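PDB 4GBM: CurM Sulfotransferase from Moorea producta, which probably transfers a sulfo group from PAPS to an intermediate of curacin biosynthesis, and is seen here holding the nucleotide product adenosine-3'-5'-diphosphate. Local coordinates for residues L48-A53 / R255-V260; N188-A193 / Q290-L295; Q249-D254 / N271-N276. The protein carries 2 engineered substitutions. One frame throughout, in Å; residues are numbered along the deposited sequence.

From the N terminus, helix 45-53 follows strand 35-39 of the central parallel sheet and supplies the first half of contact 1. Its other half, 255-260, comes about 200 residues later, in the long loop between helices 228-239 and 297-305. Contact 2 starts at helix 189-208 and closes on 290-295, late in that same loop, so it crosses contact 1. Contact 3 is a short closure within the loop, between 249-254 and 271-276. It is nested inside contact 2 and crosses contact 1. Contacts 1 and 3 touch, and V50 packs on F272. Contact 2 stands apart, about 30 Å from both, centre to centre.

Contact 1 of 3, residues L48-A53 / R255-V260; sequences LRVMLA and RMTGGV
R49 and R255 each give their guanidinium to backbone carbonyls of the other segment. R49 NH2 bonds to R255 O at 2.8 Å, and R49 NH1 bonds to M256 O at 3.2 Å. The second donor stands well above the M256 carbonyl plane. M256 O has a further partner in S264 OG. R49 CG takes the crowded position between the backbone N and carbonyl carbon (chi1 87°), and the chain bends again at chi2. In return, R255 NH1 bonds to V50 O at 3.0 Å. Outside the contact, R255 NH2 binds E246 O and NE binds Q252 O, so three main-chain oxygens, of V50, E246 and Q252, bond to this guanidinium.

Apolar contacts accompany these bonds. V50 CG2 lies over the centre of the R49 guanidinium and meets T257 CG2 tip to tip at 3.8 Å. V50 CG1 packs on R255 CD, also at 3.8 Å. A53 CB rests against R255 CB at 3.9 Å. An alanine in place of R49 would probably leave the R255 and M256 carbonyls without these donors and open a gap beside V50 CG2.

The contact is buried. It ties helix 45-53 to the late loop, while L52 packs on strands 35-39, 58-59 and 132-136, and M256 touches F59.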
loop_
_atom_site.group_PDB
_atom_site.type_symbol
_atom_site.label_atom_id
_atom_site.label_comp_id
_atom_site.label_asym_id
_atom_site.label_seq_id
_atom_site.Cartn_x
_atom_site.Cartn_y
_atom_site.Cartn_z
ATOM N N LEU A 48 6.084 -5.006 -2.465
ATOM C CA LEU A 48 5.775 -4.552 -3.818
ATOM C C LEU A 48 6.158 -3.087 -4.056
ATOM O O LEU A 48 6.778 -2.759 -5.078
ATOM C CB LEU A 48 4.300 -4.803 -4.153
ATOM C CG LEU A 48 3.893 -4.372 -5.566
ATOM C CD1 LEU A 48 4.693 -5.105 -6.656
ATOM C CD2 LEU A 48 2.394 -4.594 -5.759
ATOM N N ARG A 49 5.815 -2.206 -3.117
ATOM C CA ARG A 49 6.139 -0.788 -3.323
ATOM C C ARG A 49 7.647 -0.564 -3.364
ATOM O O ARG A 49 8.130 0.274 -4.121
ATOM C CB ARG A 49 5.410 0.125 -2.321
ATOM C CG ARG A 49 6.096 0.365 -0.982
ATOM C CD ARG A 49 7.016 1.594 -1.002
ATOM N NE ARG A 49 7.711 1.709 0.279
ATOM C CZ ARG A 49 8.932 2.208 0.439
ATOM N NH1 ARG A 49 9.471 2.225 1.656
ATOM N NH2 ARG A 49 9.624 2.677 -0.602
ATOM N N VAL A 50 8.389 -1.358 -2.594
ATOM C CA VAL A 50 9.856 -1.263 -2.569
ATOM C C VAL A 50 10.471 -1.792 -3.871
ATOM O O VAL A 50 11.415 -1.203 -4.392
ATOM C CB VAL A 50 10.459 -1.949 -1.313
ATOM C CG1 VAL A 50 11.986 -1.996 -1.386
ATOM C CG2 VAL A 50 10.025 -1.197 -0.047
ATOM N N MET A 51 9.930 -2.888 -4.400
ATOM C CA MET A 51 10.338 -3.361 -5.729
ATOM C C MET A 51 10.175 -2.254 -6.762
ATOM O O MET A 51 11.102 -1.963 -7.521
ATOM C CB MET A 51 9.533 -4.581 -6.151
ATOM C CG MET A 51 9.872 -5.824 -5.362
ATOM S SD MET A 51 8.569 -7.050 -5.593
ATOM C CE MET A 51 9.362 -8.538 -5.079
ATOM N N LEU A 52 8.994 -1.641 -6.783
ATOM C CA LEU A 52 8.712 -0.581 -7.755
ATOM C C LEU A 52 9.565 0.675 -7.545
ATOM O O LEU A 52 9.821 1.406 -8.499
ATOM C CB LEU A 52 7.224 -0.214 -7.757
ATOM C CG LEU A 52 6.269 -1.342 -8.174
ATOM C CD1 LEU A 52 4.810 -0.906 -8.048
ATOM C CD2 LEU A 52 6.563 -1.816 -9.596
ATOM N N ALA A 53 10.001 0.913 -6.305
ATOM C CA ALA A 53 10.845 2.074 -5.978
ATOM C C ALA A 53 12.165 2.078 -6.751
ATOM O O ALA A 53 12.778 3.135 -6.931
ATOM C CB ALA A 53 11.109 2.147 -4.469
ATOM N N ARG A 255 15.754 3.034 -1.350
ATOM C CA ARG A 255 14.334 2.844 -1.621
ATOM C C ARG A 255 13.488 3.309 -0.451
ATOM O O ARG A 255 12.387 2.799 -0.222
ATOM C CB ARG A 255 14.071 1.386 -1.970
ATOM C CG ARG A 255 14.863 0.993 -3.196
ATOM C CD ARG A 255 14.528 -0.372 -3.671
ATOM N NE ARG A 255 15.420 -0.752 -4.759
ATOM C CZ ARG A 255 15.082 -1.537 -5.774
ATOM N NH1 ARG A 255 13.848 -2.040 -5.877
ATOM N NH2 ARG A 255 15.991 -1.814 -6.696
ATOM N N MET A 256 14.024 4.285 0.283
ATOM C CA MET A 256 13.354 4.882 1.434
ATOM C C MET A 256 12.973 3.835 2.478
ATOM O O MET A 256 11.846 3.823 2.989
ATOM C CB MET A 256 12.135 5.703 0.982
ATOM C CG MET A 256 12.495 6.902 0.117
ATOM S SD MET A 256 11.057 7.758 -0.558
ATOM C CE MET A 256 10.947 7.022 -2.184
ATOM N N THR A 257 13.915 2.934 2.768
ATOM C CA THR A 257 13.752 1.954 3.847
ATOM C C THR A 257 14.877 2.093 4.871
ATOM O O THR A 257 14.827 1.488 5.951
ATOM C CB THR A 257 13.742 0.493 3.323
ATOM O OG1 THR A 257 15.019 0.182 2.753
ATOM C CG2 THR A 257 12.662 0.290 2.267
ATOM N N GLY A 258 15.887 2.893 4.529
ATOM C CA GLY A 258 17.084 3.030 5.361
ATOM C C GLY A 258 16.929 4.032 6.490
ATOM O O GLY A 258 15.876 4.655 6.641
ATOM N N GLY A 259 17.992 4.183 7.278
ATOM C CA GLY A 259 17.998 5.089 8.424
ATOM C C GLY A 259 17.176 4.554 9.582
ATOM O O GLY A 259 17.156 3.347 9.832
ATOM N N VAL A 260 16.505 5.458 10.289
ATOM C CA VAL A 260 15.663 5.073 11.424
ATOM C C VAL A 260 14.492 4.238 10.914
ATOM O O VAL A 260 13.683 4.702 10.108
ATOM C CB VAL A 260 15.177 6.307 12.226
ATOM C CG1 VAL A 260 14.135 5.917 13.272
ATOM C CG2 VAL A 260 16.365 7.016 12.898
#

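Contact 2 of 3, residues N188-A193 / Q290-L295; sequences NPYRVA and QLPYPL
Y190 and L291 are the closest backbone pair here, with CA atoms 7.8 Å apart, as an irregular loop passes the first turn of helix 189-208. N188 is the N-cap of that helix. Its OD1 accepts a weak capping bond from Y190 N. With CG anti to the backbone N (chi1 -170°), the amide is carried toward the loop, and ND2 and the Y293 ring meet tip to tip. ND2 is 3.2 Å from Y293 CE2 and makes a weak bond to Y293 OH at 3.4 Å.

P292 lies over one face of the Y190 ring. Its CD is 3.6 Å from the Y190 ring centroid and 14° off the normal, a CH-pi contact. L291 CD2 adds an apolar touch at Y190 CD1. Y190 and L291 also pack on helix 166-175, through V174 and Y167.

R191 bends at chi2, and Y293 CB sits over one face of its guanidinium, toward the rim. A salt bridge to E194 holds R191 NH1 from within the same helix. This surface contact fastens the approach to helix 297-305 onto the start of helix 189-208. R191 NH1 also bonds to P294 O at 3.0 Å, with that oxygen close to the guanidinium plane.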
loop_
_atom_site.group_PDB
_atom_site.type_symbol
_atom_site.label_atom_id
_atom_site.label_comp_id
_atom_site.label_asym_id
_atom_site.label_seq_id
_atom_site.Cartn_x
_atom_site.Cartn_y
_atom_site.Cartn_z
ATOM N N ASN A 188 -12.819 -10.983 19.335
ATOM C CA ASN A 188 -11.928 -12.090 19.017
ATOM C C ASN A 188 -10.911 -11.633 17.975
ATOM O O ASN A 188 -11.314 -11.177 16.911
ATOM C CB ASN A 188 -12.759 -13.258 18.466
ATOM C CG ASN A 188 -11.963 -14.541 18.334
ATOM O OD1 ASN A 188 -10.935 -14.586 17.668
ATOM N ND2 ASN A 188 -12.451 -15.603 18.967
ATOM N N PRO A 189 -9.597 -11.744 18.277
ATOM C CA PRO A 189 -8.574 -11.224 17.351
ATOM C C PRO A 189 -8.622 -11.871 15.967
ATOM O O PRO A 189 -8.398 -11.200 14.953
ATOM C CB PRO A 189 -7.249 -11.582 18.041
ATOM C CG PRO A 189 -7.597 -11.805 19.462
ATOM C CD PRO A 189 -8.991 -12.328 19.492
ATOM N N TYR A 190 -8.912 -13.167 15.928
ATOM C CA TYR A 190 -8.997 -13.889 14.670
ATOM C C TYR A 190 -10.177 -13.416 13.833
ATOM O O TYR A 190 -10.051 -13.281 12.614
ATOM C CB TYR A 190 -9.056 -15.399 14.913
ATOM C CG TYR A 190 -7.740 -15.947 15.413
ATOM C CD1 TYR A 190 -6.739 -16.331 14.520
ATOM C CD2 TYR A 190 -7.493 -16.069 16.781
ATOM C CE1 TYR A 190 -5.516 -16.833 14.984
ATOM C CE2 TYR A 190 -6.284 -16.563 17.250
ATOM C CZ TYR A 190 -5.306 -16.944 16.349
ATOM O OH TYR A 190 -4.113 -17.438 16.828
ATOM N N ARG A 191 -11.311 -13.154 14.484
ATOM C CA ARG A 191 -12.481 -12.641 13.769
ATOM C C ARG A 191 -12.281 -11.194 13.325
ATOM O O ARG A 191 -12.743 -10.807 12.248
ATOM C CB ARG A 191 -13.753 -12.806 14.599
ATOM C CG ARG A 191 -14.176 -14.267 14.788
ATOM C CD ARG A 191 -14.504 -14.955 13.450
ATOM N NE ARG A 191 -15.317 -16.156 13.663
ATOM C CZ ARG A 191 -15.374 -17.202 12.842
ATOM N NH1 ARG A 191 -14.656 -17.232 11.720
ATOM N NH2 ARG A 191 -16.155 -18.234 13.159
ATOM N N VAL A 192 -11.599 -10.401 14.151
ATOM C CA VAL A 192 -11.266 -9.016 13.782
ATOM C C VAL A 192 -10.377 -9.011 12.540
ATOM O O VAL A 192 -10.639 -8.262 11.588
ATOM C CB VAL A 192 -10.594 -8.233 14.952
ATOM C CG1 VAL A 192 -10.100 -6.876 14.481
ATOM C CG2 VAL A 192 -11.581 -8.050 16.102
ATOM N N ALA A 193 -9.343 -9.859 12.545
ATOM C CA ALA A 193 -8.435 -9.993 11.405
ATOM C C ALA A 193 -9.178 -10.429 10.149
ATOM O O ALA A 193 -8.950 -9.894 9.062
ATOM C CB ALA A 193 -7.297 -10.975 11.721
ATOM N N GLN A 290 -3.197 -23.207 10.824
ATOM C CA GLN A 290 -4.397 -23.704 11.482
ATOM C C GLN A 290 -5.044 -22.589 12.286
ATOM O O GLN A 290 -4.544 -22.203 13.346
ATOM C CB GLN A 290 -4.064 -24.898 12.384
ATOM C CG GLN A 290 -3.551 -26.114 11.625
ATOM C CD GLN A 290 -4.548 -26.624 10.596
ATOM O OE1 GLN A 290 -5.732 -26.806 10.894
ATOM N NE2 GLN A 290 -4.070 -26.858 9.377
ATOM N N LEU A 291 -6.142 -22.051 11.767
ATOM C CA LEU A 291 -6.894 -21.026 12.479
ATOM C C LEU A 291 -7.842 -21.701 13.471
ATOM O O LEU A 291 -8.211 -22.862 13.274
ATOM C CB LEU A 291 -7.659 -20.131 11.498
ATOM C CG LEU A 291 -6.827 -19.361 10.461
ATOM C CD1 LEU A 291 -7.753 -18.567 9.562
ATOM C CD2 LEU A 291 -5.815 -18.435 11.118
ATOM N N PRO A 292 -8.221 -20.992 14.553
ATOM C CA PRO A 292 -9.092 -21.626 15.555
ATOM C C PRO A 292 -10.497 -21.921 15.039
ATOM O O PRO A 292 -11.134 -22.866 15.500
ATOM C CB PRO A 292 -9.155 -20.589 16.683
ATOM C CG PRO A 292 -8.802 -19.298 16.042
ATOM C CD PRO A 292 -7.820 -19.630 14.954
ATOM N N TYR A 293 -10.966 -21.121 14.085
ATOM C CA TYR A 293 -12.317 -21.248 13.555
ATOM C C TYR A 293 -12.297 -21.297 12.029
ATOM O O TYR A 293 -11.466 -20.638 11.406
ATOM C CB TYR A 293 -13.182 -20.063 14.025
ATOM C CG TYR A 293 -13.032 -19.743 15.504
ATOM C CD1 TYR A 293 -13.616 -20.554 16.477
ATOM C CD2 TYR A 293 -12.290 -18.639 15.926
ATOM C CE1 TYR A 293 -13.470 -20.274 17.832
ATOM C CE2 TYR A 293 -12.139 -18.350 17.284
ATOM C CZ TYR A 293 -12.731 -19.172 18.229
ATOM O OH TYR A 293 -12.588 -18.896 19.575
ATOM N N PRO A 294 -13.210 -22.079 11.418
ATOM C CA PRO A 294 -13.378 -21.974 9.971
ATOM C C PRO A 294 -13.797 -20.548 9.618
ATOM O O PRO A 294 -14.476 -19.889 10.415
ATOM C CB PRO A 294 -14.523 -22.951 9.678
ATOM C CG PRO A 294 -14.504 -23.914 10.825
ATOM C CD PRO A 294 -14.140 -23.061 12.005
ATOM N N LEU A 295 -13.374 -20.066 8.453
ATOM C CA LEU A 295 -13.772 -18.731 8.022
ATOM C C LEU A 295 -15.290 -18.675 7.904
ATOM O O LEU A 295 -15.938 -19.676 7.581
ATOM C CB LEU A 295 -13.121 -18.353 6.690
ATOM C CG LEU A 295 -11.588 -18.356 6.660
ATOM C CD1 LEU A 295 -11.125 -17.957 5.286
ATOM C CD2 LEU A 295 -11.023 -17.425 7.708
#

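Contact 3 of 3, residues Q249-D254 / N271-N276; sequences QPYQGD and NFLKHN. With ZN (zinc ion), chain D; A3P (adenosine-3'-5'-diphosphate), chain G.
Y251 and F272 stack beside the adenine of adenosine-3'-5'-diphosphate. Y251 OH accepts a hydrogen bond from the nucleotide N6 at 2.9 Å. It gives its own proton to F272 O at 2.6 Å. N271 ND2 bonds to the nucleotide O2P, on the 3'-phosphate, at 2.8 Å and nearly straight (163°).

The rings of Y251 and F272 form an offset stack, planes 3° apart and centroids 4.3 Å apart. N276 CA lies over the opposite face of the Y251 ring, 3.8 Å from its centroid, so the tyrosine is sandwiched. P250 CB touches F272 CZ. The type I turn from Q249 to Q252 carries P250 and Y251.

Further out, K274 NZ bonds to N271 OD1 at 2.9 Å and forms a salt bridge with D269. This fixes the amide with ND2 toward the phosphate. H275 CB packs against Y251 OH, while H275 ND1 binds zinc at 2.1 Å, a site shared with D279.

The tyrosine hydroxyl is thus both donor and acceptor. With its proton committed to F272 O, it can accept from the exocyclic amine N6, an arrangement consistent with recognition of adenine in this sulfotransferase pocket.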
loop_
_atom_site.group_PDB
_atom_site.type_symbol
_atom_site.label_atom_id
_atom_site.label_comp_id
_atom_site.label_asym_id
_atom_site.label_seq_id
_atom_site.Cartn_x
_atom_site.Cartn_y
_atom_site.Cartn_z
ATOM N N GLN A 249 15.436 -6.425 -7.262
ATOM C CA GLN A 249 16.454 -6.218 -6.232
ATOM C C GLN A 249 16.014 -5.221 -5.161
ATOM O O GLN A 249 16.624 -4.163 -5.017
ATOM C CB GLN A 249 17.763 -5.751 -6.874
ATOM C CG GLN A 249 18.259 -6.635 -8.029
ATOM C CD GLN A 249 18.662 -8.031 -7.593
ATOM O OE1 GLN A 249 19.012 -8.265 -6.429
ATOM N NE2 GLN A 249 18.633 -8.974 -8.539
ATOM N N PRO A 250 14.975 -5.570 -4.375
ATOM C CA PRO A 250 14.423 -4.585 -3.438
ATOM C C PRO A 250 15.332 -4.210 -2.263
ATOM O O PRO A 250 15.051 -3.233 -1.570
ATOM C CB PRO A 250 13.134 -5.257 -2.938
ATOM C CG PRO A 250 13.353 -6.717 -3.144
ATOM C CD PRO A 250 14.184 -6.817 -4.391
ATOM N N TYR A 251 16.412 -4.966 -2.062
ATOM C CA TYR A 251 17.386 -4.689 -0.991
ATOM C C TYR A 251 18.611 -3.907 -1.463
ATOM O O TYR A 251 19.589 -3.753 -0.721
ATOM C CB TYR A 251 17.772 -5.992 -0.266
ATOM C CG TYR A 251 16.601 -6.559 0.494
ATOM C CD1 TYR A 251 16.316 -6.132 1.790
ATOM C CD2 TYR A 251 15.741 -7.475 -0.107
ATOM C CE1 TYR A 251 15.210 -6.625 2.487
ATOM C CE2 TYR A 251 14.635 -7.975 0.569
ATOM C CZ TYR A 251 14.379 -7.547 1.868
ATOM O OH TYR A 251 13.283 -8.033 2.530
ATOM N N GLN A 252 18.553 -3.410 -2.697
ATOM C CA GLN A 252 19.647 -2.622 -3.269
ATOM C C GLN A 252 19.219 -1.173 -3.501
ATOM O O GLN A 252 18.066 -0.904 -3.845
ATOM C CB GLN A 252 20.131 -3.251 -4.582
ATOM C CG GLN A 252 20.833 -4.599 -4.405
ATOM C CD GLN A 252 21.314 -5.217 -5.717
ATOM O OE1 GLN A 252 21.220 -4.609 -6.784
ATOM N NE2 GLN A 252 21.835 -6.435 -5.634
ATOM N N GLY A 253 20.154 -0.243 -3.318
ATOM C CA GLY A 253 19.899 1.179 -3.560
ATOM C C GLY A 253 19.122 1.865 -2.449
ATOM O O GLY A 253 18.857 1.269 -1.407
ATOM N N ASP A 254 18.773 3.130 -2.671
ATOM C CA ASP A 254 17.972 3.895 -1.715
ATOM C C ASP A 254 16.510 3.805 -2.121
ATOM O O ASP A 254 16.079 4.401 -3.113
ATOM C CB ASP A 254 18.439 5.360 -1.640
ATOM C CG ASP A 254 17.728 6.173 -0.540
ATOM O OD1 ASP A 254 16.719 5.715 0.050
ATOM O OD2 ASP A 254 18.189 7.303 -0.270
ATOM N N ASN A 271 7.885 -5.934 8.332
ATOM C CA ASN A 271 8.928 -6.947 8.538
ATOM C C ASN A 271 9.821 -7.146 7.320
ATOM O O ASN A 271 10.506 -8.163 7.194
ATOM C CB ASN A 271 8.335 -8.279 9.019
ATOM C CG ASN A 271 7.640 -8.152 10.364
ATOM O OD1 ASN A 271 8.102 -7.427 11.255
ATOM N ND2 ASN A 271 6.519 -8.860 10.520
ATOM N N PHE A 272 9.818 -6.148 6.447
ATOM C CA PHE A 272 10.624 -6.166 5.235
ATOM C C PHE A 272 12.111 -6.332 5.572
ATOM O O PHE A 272 12.821 -7.104 4.922
ATOM C CB PHE A 272 10.353 -4.895 4.412
ATOM C CG PHE A 272 11.246 -4.750 3.212
ATOM C CD1 PHE A 272 11.021 -5.515 2.065
ATOM C CD2 PHE A 272 12.312 -3.854 3.228
ATOM C CE1 PHE A 272 11.855 -5.397 0.958
ATOM C CE2 PHE A 272 13.149 -3.729 2.123
ATOM C CZ PHE A 272 12.916 -4.506 0.985
ATOM N N LEU A 273 12.574 -5.641 6.610
ATOM C CA LEU A 273 13.987 -5.706 6.978
ATOM C C LEU A 273 14.350 -6.925 7.840
ATOM O O LEU A 273 15.487 -7.041 8.310
ATOM C CB LEU A 273 14.452 -4.388 7.612
ATOM C CG LEU A 273 14.355 -3.156 6.698
ATOM C CD1 LEU A 273 14.753 -1.901 7.454
ATOM C CD2 LEU A 273 15.182 -3.296 5.411
ATOM N N LYS A 274 13.391 -7.832 8.040
ATOM C CA LYS A 274 13.691 -9.138 8.640
ATOM C C LYS A 274 14.013 -10.191 7.575
ATOM O O LYS A 274 14.275 -11.359 7.894
ATOM C CB LYS A 274 12.556 -9.600 9.556
ATOM C CG LYS A 274 12.464 -8.773 10.838
ATOM C CD LYS A 274 11.332 -9.257 11.727
ATOM C CE LYS A 274 11.154 -8.354 12.940
ATOM N NZ LYS A 274 10.609 -7.015 12.562
ATOM N N HIS A 275 14.010 -9.761 6.315
ATOM C CA HIS A 275 14.400 -10.608 5.190
ATOM C C HIS A 275 15.531 -9.937 4.422
ATOM O O HIS A 275 15.844 -8.767 4.661
ATOM C CB HIS A 275 13.182 -10.862 4.286
ATOM C CG HIS A 275 12.025 -11.474 5.014
ATOM N ND1 HIS A 275 11.899 -12.831 5.211
ATOM C CD2 HIS A 275 10.953 -10.914 5.621
ATOM C CE1 HIS A 275 10.803 -13.087 5.899
ATOM N NE2 HIS A 275 10.212 -11.937 6.166
ATOM N N ASN A 276 16.156 -10.676 3.511
ATOM C CA ASN A 276 17.218 -10.103 2.681
ATOM C C ASN A 276 17.100 -10.470 1.206
ATOM O O ASN A 276 18.008 -10.194 0.413
ATOM C CB ASN A 276 18.612 -10.445 3.241
ATOM C CG ASN A 276 18.944 -11.918 3.139
ATOM O OD1 ASN A 276 18.127 -12.720 2.685
ATOM N ND2 ASN A 276 20.151 -12.285 3.568
HETATM ZN ZN ZN D . 13.123 -14.456 4.642
HETATM P P1 A3P G . 4.680 -11.015 8.158
HETATM O O1P A3P G . 3.815 -10.689 9.349
HETATM O O2P A3P G . 6.098 -10.518 8.291
HETATM O O3P A3P G . 4.550 -12.442 7.708
HETATM P P2 A3P G . 2.349 -5.457 4.194
HETATM O O4P A3P G . 1.205 -5.372 3.235
HETATM O O5P A3P G . 2.021 -5.145 5.626
HETATM O O6P A3P G . 3.586 -4.757 3.696
HETATM O "O5'" A3P G . 2.722 -7.031 4.238
HETATM C "C5'" A3P G . 3.634 -7.505 5.235
HETATM C "C4'" A3P G . 3.970 -8.929 4.864
HETATM O "O4'" A3P G . 4.792 -8.917 3.691
HETATM C "C3'" A3P G . 4.828 -9.617 5.907
HETATM O "O3'" A3P G . 4.009 -10.126 6.972
HETATM C "C2'" A3P G . 5.505 -10.694 5.068
HETATM O "O2'" A3P G . 4.709 -11.882 5.019
HETATM C "C1'" A3P G . 5.579 -10.101 3.665
HETATM N N9 A3P G . 6.981 -9.743 3.331
HETATM C C8 A3P G . 7.716 -8.723 3.823
HETATM N N7 A3P G . 8.974 -8.726 3.307
HETATM C C5 A3P G . 9.042 -9.779 2.465
HETATM C C6 A3P G . 10.068 -10.379 1.578
HETATM N N6 A3P G . 11.299 -9.819 1.489
HETATM N N1 A3P G . 9.716 -11.485 0.869
HETATM C C2 A3P G . 8.484 -12.037 0.942
HETATM N N3 A3P G . 7.505 -11.536 1.724
HETATM C C4 A3P G . 7.733 -10.435 2.478
#